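Local coordinates for protein redox-sensing transcriptional repressor Rex (Thermoanaerobacter ethanolicus, PDB 3WG9) that probably represses transcription according to the cellular NADH/NAD(+) balance, working as a homodimer with winged-helix DNA-binding and Rossmann nucleotide-binding domains, at residues B[97-100]-B[101-105]; B[158-161]-B[162-166]; B[138-141]-B[142-146]; B[6-9]-B[10-13]; B[198-201]-B[202-205]. All coordinates share one frame; numbering follows the deposited sequence.

Contact 1 (B[97-100]-B[101-105]); sequences QAIA and NYTSF. With SO4 (sulfate ion), chain E.
Asn101 folds back over the preceding turn of its helix and makes the main approach to residues 97-100. Its backbone N donates to Gln97 O over 2.8 Å. CG is turned to lie beside that same N (chi1 -58°), and this lays the amide against the carbonyl: Asn101 CG is 3.1 Å from Gln97 O. The amide only leans there, since neither OD1 nor ND2 makes a hydrogen bond to that oxygen. Ala100 points its CB away overall, although CB still touches Asn101 N across the peptide junction.

Ile99 O takes the N-H of Thr103 at 2.9 Å, close to straight on, and Thr103 OG1 lies 3.1 Å from the same oxygen. Ile99 CG2 meets Thr103 CG2 at 4.1 Å. One residue earlier, Tyr102 N donates to Ala98 O at 2.8 Å. The tyrosine ring points off the helix, with sulfate O1 near its plane at the hydroxyl edge. Tyr102 OH donates to O1 of the sulfate at a doubtful, very short 2.3 Å; Ser196 and His194 of the second subunit also bond the ion. Ala98 and Tyr102 both belong to NAD(+) sites known for this protein.

This is the end of helix 94-102, the first crossover helix of the Rossmann fold, between strands 85-90 and 110-117. Ile99 and Thr103 rest on Trp175 of strand 173-176, while Ala98 and Tyr102 face Leu95 and Ser196 of the second subunit.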
# COMPACT_ATOMS: atom_id res chain seq x y z
N GLN B 97 -1.38 16.36 1.98
CA GLN B 97 -2.37 16.86 1.01
C GLN B 97 -2.81 15.76 0.06
O GLN B 97 -4.00 15.70 -0.31
CB GLN B 97 -1.78 18.07 0.23
CG GLN B 97 -1.39 19.21 1.22
CD GLN B 97 -0.84 20.44 0.49
OE1 GLN B 97 -1.46 20.88 -0.47
NE2 GLN B 97 0.36 20.91 0.86
N ALA B 98 -1.90 14.89 -0.34
CA ALA B 98 -2.30 13.83 -1.33
C ALA B 98 -3.24 12.86 -0.64
O ALA B 98 -4.18 12.30 -1.25
CB ALA B 98 -1.08 13.06 -1.83
N ILE B 99 -2.91 12.55 0.62
CA ILE B 99 -3.80 11.64 1.36
C ILE B 99 -5.12 12.32 1.67
O ILE B 99 -6.19 11.69 1.57
CB ILE B 99 -3.13 11.06 2.62
CG1 ILE B 99 -1.89 10.28 2.21
CG2 ILE B 99 -4.14 10.12 3.41
CD1 ILE B 99 -2.11 9.27 1.05
N ALA B 100 -5.09 13.61 1.98
CA ALA B 100 -6.32 14.35 2.13
C ALA B 100 -7.17 14.25 0.85
O ALA B 100 -8.36 13.95 0.92
CB ALA B 100 -6.04 15.81 2.52
N ASN B 101 -6.55 14.44 -0.32
CA ASN B 101 -7.23 14.26 -1.62
C ASN B 101 -7.75 12.82 -1.81
O ASN B 101 -8.88 12.60 -2.24
CB ASN B 101 -6.32 14.66 -2.82
CG ASN B 101 -5.80 16.13 -2.76
OD1 ASN B 101 -4.77 16.48 -3.42
ND2 ASN B 101 -6.51 16.99 -2.03
N TYR B 102 -6.94 11.82 -1.46
CA TYR B 102 -7.35 10.41 -1.64
C TYR B 102 -8.57 10.03 -0.77
O TYR B 102 -9.51 9.37 -1.23
CB TYR B 102 -6.15 9.49 -1.34
CG TYR B 102 -6.44 8.03 -1.55
CD1 TYR B 102 -6.26 7.46 -2.81
CD2 TYR B 102 -6.91 7.20 -0.49
CE1 TYR B 102 -6.58 6.10 -3.05
CE2 TYR B 102 -7.21 5.83 -0.71
CZ TYR B 102 -7.04 5.30 -2.01
OH TYR B 102 -7.29 3.97 -2.33
N THR B 103 -8.58 10.48 0.48
CA THR B 103 -9.63 10.11 1.43
C THR B 103 -10.95 10.90 1.43
O THR B 103 -11.81 10.60 2.27
CB THR B 103 -9.11 9.91 2.88
OG1 THR B 103 -8.61 11.14 3.41
CG2 THR B 103 -8.01 8.85 2.94
N SER B 104 -11.15 11.84 0.50
CA SER B 104 -12.52 12.10 -0.08
C SER B 104 -12.99 11.27 -1.31
O SER B 104 -14.18 10.97 -1.47
CB SER B 104 -12.83 13.59 -0.30
OG SER B 104 -11.64 14.30 -0.57
N PHE B 105 -12.05 10.86 -2.17
CA PHE B 105 -12.28 9.69 -3.03
C PHE B 105 -12.45 8.42 -2.20
O PHE B 105 -12.59 7.33 -2.74
CB PHE B 105 -11.19 9.57 -4.10
CG PHE B 105 -11.34 10.55 -5.23
CD1 PHE B 105 -12.41 10.44 -6.13
CD2 PHE B 105 -10.46 11.63 -5.37
CE1 PHE B 105 -12.57 11.37 -7.18
CE2 PHE B 105 -10.60 12.55 -6.41
CZ PHE B 105 -11.66 12.43 -7.31
S SO4 E . -7.60 1.73 -4.75
O1 SO4 E . -7.32 3.16 -4.52
O2 SO4 E . -6.80 1.14 -5.85
O3 SO4 E . -7.27 1.04 -3.50
O4 SO4 E . -9.03 1.50 -5.02

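Contact 2 (B[158-161]-B[162-166]); sequences NAQY and TADRL
Two first torsions aim Tyr161 and Arg165 at each other: the tyrosine CG stands anti to the backbone N (chi1 170°), which swings the ring forward along the helix, whereas the arginine CG lies beside its own N (chi1 -63°) and reaches back. Arg165 CG then sits over one face of the ring, 4.0 Å from its centroid, a CH-pi contact shifted toward the rim. Arg165 CD follows at 3.7 Å from Tyr161 CE2, and the phenol OH lies above one face of the guanidinium, whose plane is 38° from that of the ring. The guanidinium forms salt bridges beyond the helix, NE to Glu139 and NH1 to Glu136, a residue of a zinc site of this protein.

Helix 159-168 is a crossover of the Rossmann fold, joining strand 149-152 to 173-176. At its start Asn158 O accepts twice from Thr162, from OG1 at 2.7 Å and from N at 2.9 Å, the two donors coming from opposite faces of the carbonyl plane. Thr162, an NADH-site residue, is buried against Ile154 and Leu152.

Gln160, bent at its second torsion, curls NE2 toward Asp164 OD1 at 2.9 Å. The oxygen is met from above the carboxylate plane, although it lies in the plane of the amide. NE2 also donates to Lys183 O.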
# COMPACT_ATOMS: atom_id res chain seq x y z
N ASN B 158 9.92 13.75 14.72
CA ASN B 158 9.12 13.50 15.92
C ASN B 158 7.87 12.61 15.68
O ASN B 158 6.82 12.85 16.27
CB ASN B 158 8.80 14.78 16.74
CG ASN B 158 9.91 15.84 16.68
OD1 ASN B 158 9.63 17.04 16.83
ND2 ASN B 158 11.15 15.42 16.47
N ALA B 159 8.01 11.56 14.87
CA ALA B 159 6.92 10.59 14.68
C ALA B 159 6.47 9.71 15.86
O ALA B 159 5.26 9.58 16.07
CB ALA B 159 7.11 9.73 13.43
N GLN B 160 7.37 9.05 16.56
CA GLN B 160 6.95 8.28 17.71
C GLN B 160 6.34 9.22 18.77
O GLN B 160 5.34 8.89 19.40
CB GLN B 160 8.13 7.51 18.31
CG GLN B 160 7.80 6.63 19.51
CD GLN B 160 6.84 5.50 19.16
OE1 GLN B 160 7.10 4.71 18.26
NE2 GLN B 160 5.68 5.47 19.84
N TYR B 161 6.92 10.41 18.91
CA TYR B 161 6.38 11.34 19.90
C TYR B 161 4.96 11.73 19.47
O TYR B 161 4.04 11.78 20.28
CB TYR B 161 7.30 12.56 20.03
CG TYR B 161 6.67 13.66 20.85
CD1 TYR B 161 6.33 13.45 22.19
CD2 TYR B 161 6.34 14.88 20.27
CE1 TYR B 161 5.74 14.46 22.95
CE2 TYR B 161 5.76 15.89 20.99
CZ TYR B 161 5.46 15.68 22.33
OH TYR B 161 4.85 16.68 23.01
N THR B 162 4.76 11.96 18.18
CA THR B 162 3.45 12.32 17.67
C THR B 162 2.48 11.18 17.90
O THR B 162 1.39 11.40 18.36
CB THR B 162 3.50 12.77 16.19
OG1 THR B 162 4.33 13.92 16.13
CG2 THR B 162 2.09 13.18 15.67
N ALA B 163 2.90 9.94 17.63
CA ALA B 163 2.03 8.75 17.85
C ALA B 163 1.69 8.67 19.35
O ALA B 163 0.54 8.41 19.73
CB ALA B 163 2.76 7.50 17.38
N ASP B 164 2.66 8.96 20.22
CA ASP B 164 2.36 8.87 21.68
C ASP B 164 1.32 9.89 22.12
O ASP B 164 0.49 9.57 22.97
CB ASP B 164 3.63 9.11 22.52
CG ASP B 164 4.65 7.97 22.41
OD1 ASP B 164 4.28 6.86 21.96
OD2 ASP B 164 5.82 8.18 22.80
N ARG B 165 1.37 11.09 21.57
CA ARG B 165 0.42 12.14 21.88
C ARG B 165 -0.97 11.71 21.42
O ARG B 165 -1.96 11.97 22.13
CB ARG B 165 0.73 13.45 21.13
CG ARG B 165 2.08 14.07 21.50
CD ARG B 165 2.14 15.34 20.72
NE ARG B 165 1.29 16.35 21.32
CZ ARG B 165 1.48 17.63 21.10
NH1 ARG B 165 2.46 17.96 20.26
NH2 ARG B 165 0.73 18.54 21.71
N LEU B 166 -1.06 11.16 20.20
CA LEU B 166 -2.43 10.76 19.73
C LEU B 166 -3.00 9.68 20.60
O LEU B 166 -4.19 9.66 20.93
CB LEU B 166 -2.44 10.24 18.27
CG LEU B 166 -1.79 11.13 17.23
CD1 LEU B 166 -1.89 10.49 15.83
CD2 LEU B 166 -2.36 12.51 17.18

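Contact 3 (B[138-141]-B[142-146]); sequences VEDF and IARNK
Asn145 stacks its amide on the Phe141 ring, and the asparagine can be followed outward atom by atom. Asn145 CB begins 3.3 Å from Phe141 O, with CE2 of the ring next nearest. Asn145 CG, held beside the backbone N (chi1 -67°), comes to 3.8 Å from Phe141 CZ, carrying the amide over the ring. ND2 arrives above the middle of one ring face, 3.2 Å from its plane, and its nearest ring atom is CD1. The two planes are 26° apart, a tilted stack. The same Asn145 ND2 donates to Phe141 O at 3.0 Å, in the carbonyl plane and on a lone pair. Asn145 N gives Phe141 O a second bond of 2.9 Å; one residue therefore holds this oxygen with both its backbone and its side chain.

The place is the end of helix 138-144, where Asn145 is the first residue to leave helical angles. This helix follows strand 132-134 of the Rossmann sheet and leads to strand 149-152. Phe141 packs down on Ile88 and turns edge-to-face with Phe116, so its ring ties the helix end to strands 85-90 and 110-117.

One turn earlier, Val138 CG2 and Ile142 CD1 lie side by side, 4.1 Å apart, both pointing into the core against Leu166 of helix 159-168. The exposed flank is different. Asp140 OD2 is 4.0 Å from Arg144 NE, a long salt bridge, purely electrostatic, because OD2 lies well off the guanidinium plane; the aliphatic CG of Arg144 is nearer to OD2.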
# COMPACT_ATOMS: atom_id res chain seq x y z
N VAL B 138 -3.59 19.28 19.02
CA VAL B 138 -4.26 18.09 18.48
C VAL B 138 -4.91 17.23 19.59
O VAL B 138 -5.93 16.59 19.37
CB VAL B 138 -3.29 17.27 17.56
CG1 VAL B 138 -2.19 16.58 18.45
CG2 VAL B 138 -4.08 16.25 16.73
N GLU B 139 -4.32 17.18 20.77
CA GLU B 139 -4.87 16.31 21.80
C GLU B 139 -6.26 16.76 22.23
O GLU B 139 -7.19 15.97 22.36
CB GLU B 139 -3.92 16.27 23.00
CG GLU B 139 -2.68 15.47 22.66
CD GLU B 139 -1.65 15.59 23.75
OE1 GLU B 139 -1.94 15.16 24.88
OE2 GLU B 139 -0.55 16.09 23.46
N ASP B 140 -6.38 18.07 22.44
CA ASP B 140 -7.67 18.64 22.75
C ASP B 140 -8.68 18.38 21.60
O ASP B 140 -9.82 18.01 21.82
CB ASP B 140 -7.53 20.14 23.00
CG ASP B 140 -8.87 20.79 23.35
OD1 ASP B 140 -9.28 20.73 24.53
OD2 ASP B 140 -9.52 21.34 22.42
N PHE B 141 -8.21 18.52 20.37
CA PHE B 141 -9.09 18.40 19.22
C PHE B 141 -9.64 16.96 19.14
O PHE B 141 -10.82 16.74 18.83
CB PHE B 141 -8.32 18.74 17.94
CG PHE B 141 -9.17 18.78 16.72
CD1 PHE B 141 -9.74 19.98 16.30
CD2 PHE B 141 -9.39 17.60 15.98
CE1 PHE B 141 -10.53 20.02 15.15
CE2 PHE B 141 -10.19 17.62 14.85
CZ PHE B 141 -10.76 18.83 14.43
N ILE B 142 -8.77 16.00 19.37
CA ILE B 142 -9.16 14.56 19.28
C ILE B 142 -10.32 14.25 20.20
O ILE B 142 -11.27 13.57 19.82
CB ILE B 142 -7.95 13.63 19.59
CG1 ILE B 142 -6.99 13.60 18.35
CG2 ILE B 142 -8.45 12.26 20.02
CD1 ILE B 142 -5.58 13.05 18.75
N ALA B 143 -10.20 14.72 21.44
CA ALA B 143 -11.17 14.44 22.49
C ALA B 143 -12.44 15.23 22.23
O ALA B 143 -13.49 14.71 22.50
CB ALA B 143 -10.63 14.83 23.86
N ARG B 144 -12.33 16.45 21.71
CA ARG B 144 -13.52 17.29 21.44
C ARG B 144 -14.31 16.84 20.22
O ARG B 144 -15.52 17.06 20.15
CB ARG B 144 -13.17 18.78 21.24
CG ARG B 144 -12.67 19.46 22.48
CD ARG B 144 -13.38 20.79 22.80
NE ARG B 144 -13.40 21.77 21.72
CZ ARG B 144 -13.56 23.08 21.90
NH1 ARG B 144 -13.68 23.58 23.13
NH2 ARG B 144 -13.59 23.91 20.85
N ASN B 145 -13.62 16.25 19.25
CA ASN B 145 -14.26 15.91 17.97
C ASN B 145 -14.45 14.42 17.69
O ASN B 145 -14.66 14.04 16.54
CB ASN B 145 -13.45 16.58 16.86
CG ASN B 145 -13.56 18.11 16.92
OD1 ASN B 145 -14.53 18.64 16.45
ND2 ASN B 145 -12.60 18.79 17.55
N LYS B 146 -14.29 13.59 18.71
CA LYS B 146 -14.44 12.14 18.66
C LYS B 146 -13.65 11.55 17.49
O LYS B 146 -14.21 10.86 16.65
CB LYS B 146 -15.92 11.71 18.57
CG LYS B 146 -16.87 12.58 19.44
CD LYS B 146 -18.33 12.12 19.30
CE LYS B 146 -19.30 13.21 19.75
NZ LYS B 146 -20.65 12.96 19.17

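Contact 4 (B[6-9]-B[10-13]); sequences IVSM and AVIR
Val7 and Ser8 run extended and the chain turns helical at Met9, so that Val7 is folded against the first turn of helix 9-27, which begins the winged-helix domain. Ser8 is the N-cap: its OG accepts from Val11 N at 3.3 Å, nearly straight at 169°, while its carbonyl O takes Ile12 N at 3.0 Å. With OG on the side between the backbone N and the carbonyl carbon (chi1 83°), the hydroxyl faces the helix end.

Around the cap lies a hydrophobic staple. Val7 brings CG1 to 4.0 Å from Ile12 CG1, bridging from the residue before the N-cap to the fourth residue of the helix. Val7 CG1 also approaches Val11 CG1 to a modelled 3.3 Å, a doubtful closeness, the two side chains crossing at about a right angle. Tyr204 of the second subunit packs on both Val7 and Ile12, and Glu208 of that subunit accepts from Val7 N, so the helix start joins the dimer interface.

On the other flank Met9, bent at its second and third torsions, curls along the helix. Met9 SD passes 3.9 Å from Ile12 CD1, and the chain ends over the Arg13 guanidinium, whose NH2 pairs with Glu191. The Met9 methyl CE stands 3.3 Å above one guanidinium face, offset toward the rim and equally far, 3.6 Å, from Arg13 NE, CZ and NH2.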
# COMPACT_ATOMS: atom_id res chain seq x y z
N ILE B 6 -10.31 -10.97 16.24
CA ILE B 6 -11.13 -12.20 16.18
C ILE B 6 -10.70 -13.04 14.97
O ILE B 6 -10.34 -14.19 15.13
CB ILE B 6 -12.70 -11.89 16.20
CG1 ILE B 6 -13.11 -11.21 17.53
CG2 ILE B 6 -13.51 -13.14 16.02
CD1 ILE B 6 -14.47 -10.47 17.51
N VAL B 7 -10.54 -12.43 13.79
CA VAL B 7 -10.19 -13.16 12.55
C VAL B 7 -8.69 -12.89 12.31
O VAL B 7 -8.23 -11.81 12.64
CB VAL B 7 -11.13 -12.66 11.41
CG1 VAL B 7 -10.68 -13.04 10.01
CG2 VAL B 7 -12.54 -13.20 11.67
N SER B 8 -7.94 -13.83 11.76
CA SER B 8 -6.50 -13.61 11.52
C SER B 8 -6.27 -12.48 10.51
O SER B 8 -7.12 -12.18 9.66
CB SER B 8 -5.85 -14.89 11.02
OG SER B 8 -6.04 -15.01 9.63
N MET B 9 -5.13 -11.81 10.66
CA MET B 9 -4.76 -10.72 9.78
C MET B 9 -4.58 -11.23 8.31
O MET B 9 -4.85 -10.51 7.36
CB MET B 9 -3.46 -10.06 10.28
CG MET B 9 -3.69 -9.03 11.41
SD MET B 9 -4.79 -7.68 10.86
CE MET B 9 -3.92 -6.86 9.54
N ALA B 10 -4.19 -12.49 8.12
CA ALA B 10 -3.98 -12.96 6.75
C ALA B 10 -5.35 -12.93 6.09
O ALA B 10 -5.52 -12.48 4.94
CB ALA B 10 -3.41 -14.43 6.75
N VAL B 11 -6.38 -13.37 6.83
CA VAL B 11 -7.74 -13.28 6.31
C VAL B 11 -8.19 -11.84 6.08
O VAL B 11 -8.72 -11.49 5.02
CB VAL B 11 -8.81 -13.98 7.25
CG1 VAL B 11 -10.25 -13.69 6.79
CG2 VAL B 11 -8.57 -15.50 7.35
N ILE B 12 -8.01 -11.01 7.08
CA ILE B 12 -8.49 -9.59 7.01
C ILE B 12 -7.86 -8.91 5.81
O ILE B 12 -8.50 -8.15 5.12
CB ILE B 12 -8.14 -8.86 8.31
CG1 ILE B 12 -8.99 -9.42 9.44
CG2 ILE B 12 -8.29 -7.24 8.19
CD1 ILE B 12 -8.43 -8.94 10.87
N ARG B 13 -6.59 -9.19 5.51
CA ARG B 13 -5.96 -8.52 4.36
C ARG B 13 -6.41 -9.03 3.00
O ARG B 13 -6.28 -8.33 2.01
CB ARG B 13 -4.42 -8.65 4.40
CG ARG B 13 -3.82 -7.88 5.63
CD ARG B 13 -2.35 -7.51 5.45
NE ARG B 13 -1.82 -6.83 6.63
CZ ARG B 13 -1.99 -5.52 6.86
NH1 ARG B 13 -2.70 -4.74 6.02
NH2 ARG B 13 -1.38 -4.98 7.90

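Contact 5 (B[198-201]-B[202-205]); sequences SLFT and VSYR
Arg205 holds Thr201 with two nitrogens of its guanidinium, one on each of two oxygens, and this is the tight part of the contact. Arg205 NE donates to Thr201 O at 3.0 Å and its NH2 to Thr201 OG1 at 2.8 Å, with both acceptors near the guanidinium plane. The two side chains lie alongside each other, pointing the same way; a bend at the third torsion (chi3 -94°) turns the arginine end back toward the threonine. Thr201 O also accepts from Arg205 N, which reaches it from the opposite face of the carbonyl to NE. Thr201 OG1, for its part, donates to Ser198 O at 2.8 Å. That gives a relay from a helix carbonyl through OG1 to the guanidinium, whose NH2 continues to Glu191 of the second subunit.

All this lies on helix 195-214, the long C-terminal helix that leaves its own Rossmann domain and inserts into the partner subunit, the swapped arrangement of the Rex family. Tyr204 accordingly meets Val7 of the second subunit, while its OH bonds to Glu208 of its own helix.

The other part is looser, though still buried. Ser198 O and Val202 N are 3.7 Å apart, and Val202 N turns instead to Leu199 O at 2.8 Å, from above the carbonyl plane, as in a local tightening toward 3-10 geometry. Ser203 N keeps only a weak bond of 3.4 Å to Leu199 O. Side-chain contact is sparse here: Ser203 OG lies 2.9 Å from Phe200 O, and Leu79 O of the second subunit is also a hydrogen-bond partner of this hydroxyl.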
# COMPACT_ATOMS: atom_id res chain seq x y z
N SER B 198 5.18 -2.89 -2.18
CA SER B 198 4.74 -2.88 -3.62
C SER B 198 5.91 -2.67 -4.61
O SER B 198 6.09 -3.40 -5.58
CB SER B 198 3.62 -1.81 -3.82
OG SER B 198 3.30 -1.65 -5.18
N LEU B 199 6.72 -1.63 -4.35
CA LEU B 199 7.85 -1.33 -5.20
C LEU B 199 8.78 -2.51 -5.37
O LEU B 199 9.27 -2.78 -6.49
CB LEU B 199 8.59 -0.12 -4.59
CG LEU B 199 9.82 0.30 -5.41
CD1 LEU B 199 9.56 0.68 -6.87
CD2 LEU B 199 10.56 1.44 -4.67
N PHE B 200 9.04 -3.22 -4.26
CA PHE B 200 10.02 -4.31 -4.35
C PHE B 200 9.53 -5.48 -5.17
O PHE B 200 10.32 -6.35 -5.54
CB PHE B 200 10.54 -4.79 -3.00
CG PHE B 200 11.31 -3.76 -2.26
CD1 PHE B 200 11.69 -2.56 -2.88
CD2 PHE B 200 11.62 -3.95 -0.93
CE1 PHE B 200 12.41 -1.59 -2.18
CE2 PHE B 200 12.36 -3.00 -0.21
CZ PHE B 200 12.75 -1.81 -0.84
N THR B 201 8.23 -5.55 -5.43
CA THR B 201 7.79 -6.55 -6.40
C THR B 201 8.08 -6.20 -7.81
O THR B 201 8.10 -7.09 -8.67
CB THR B 201 6.23 -6.91 -6.30
OG1 THR B 201 5.47 -5.82 -6.82
CG2 THR B 201 5.81 -7.20 -4.81
N VAL B 202 8.33 -4.92 -8.11
CA VAL B 202 8.68 -4.56 -9.46
C VAL B 202 10.18 -4.95 -9.62
O VAL B 202 10.57 -5.50 -10.65
CB VAL B 202 8.49 -3.03 -9.69
CG1 VAL B 202 9.06 -2.59 -11.06
CG2 VAL B 202 7.02 -2.66 -9.47
N SER B 203 11.04 -4.66 -8.65
CA SER B 203 12.43 -5.12 -8.79
C SER B 203 12.46 -6.66 -8.93
O SER B 203 13.28 -7.23 -9.70
CB SER B 203 13.31 -4.63 -7.64
OG SER B 203 12.64 -4.76 -6.40
N TYR B 204 11.59 -7.33 -8.19
CA TYR B 204 11.57 -8.79 -8.25
C TYR B 204 11.26 -9.27 -9.65
O TYR B 204 11.99 -10.13 -10.22
CB TYR B 204 10.65 -9.40 -7.21
CG TYR B 204 10.56 -10.90 -7.41
CD1 TYR B 204 11.17 -11.79 -6.54
CD2 TYR B 204 9.82 -11.42 -8.46
CE1 TYR B 204 11.08 -13.19 -6.75
CE2 TYR B 204 9.73 -12.78 -8.69
CZ TYR B 204 10.34 -13.66 -7.82
OH TYR B 204 10.19 -15.03 -8.07
N ARG B 205 10.26 -8.64 -10.27
CA ARG B 205 9.81 -9.11 -11.57
C ARG B 205 10.71 -8.73 -12.72
O ARG B 205 10.79 -9.49 -13.69
CB ARG B 205 8.38 -8.62 -11.85
CG ARG B 205 7.36 -9.38 -11.03
CD ARG B 205 5.96 -8.82 -11.29
NE ARG B 205 5.67 -7.81 -10.27
CZ ARG B 205 4.51 -7.16 -10.23
NH1 ARG B 205 3.58 -7.44 -11.15
NH2 ARG B 205 4.27 -6.27 -9.27

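Contacts 1, 2 and 3 sit on three helices of one Rossmann domain. Contacts 2 and 3 touch through apolar packing and a salt bridge between their helices, whereas their outer flanks carry exposed Asp164, Asp140 and Arg144. Contact 1 is separate, about 13 Å from either at the nearest atoms, and is shared with the second subunit. Contact 4 belongs to the winged-helix domain and contact 5, the most buried, to the C-terminal helix. Those two meet across the dimer, where Glu191 serves both Arg13 of its own chain and Arg205 of the other. A CH-pi contact marks contact 2, an amide-ring stack contact 3, a capped helix start contact 4, and buried polar bonds contact 5.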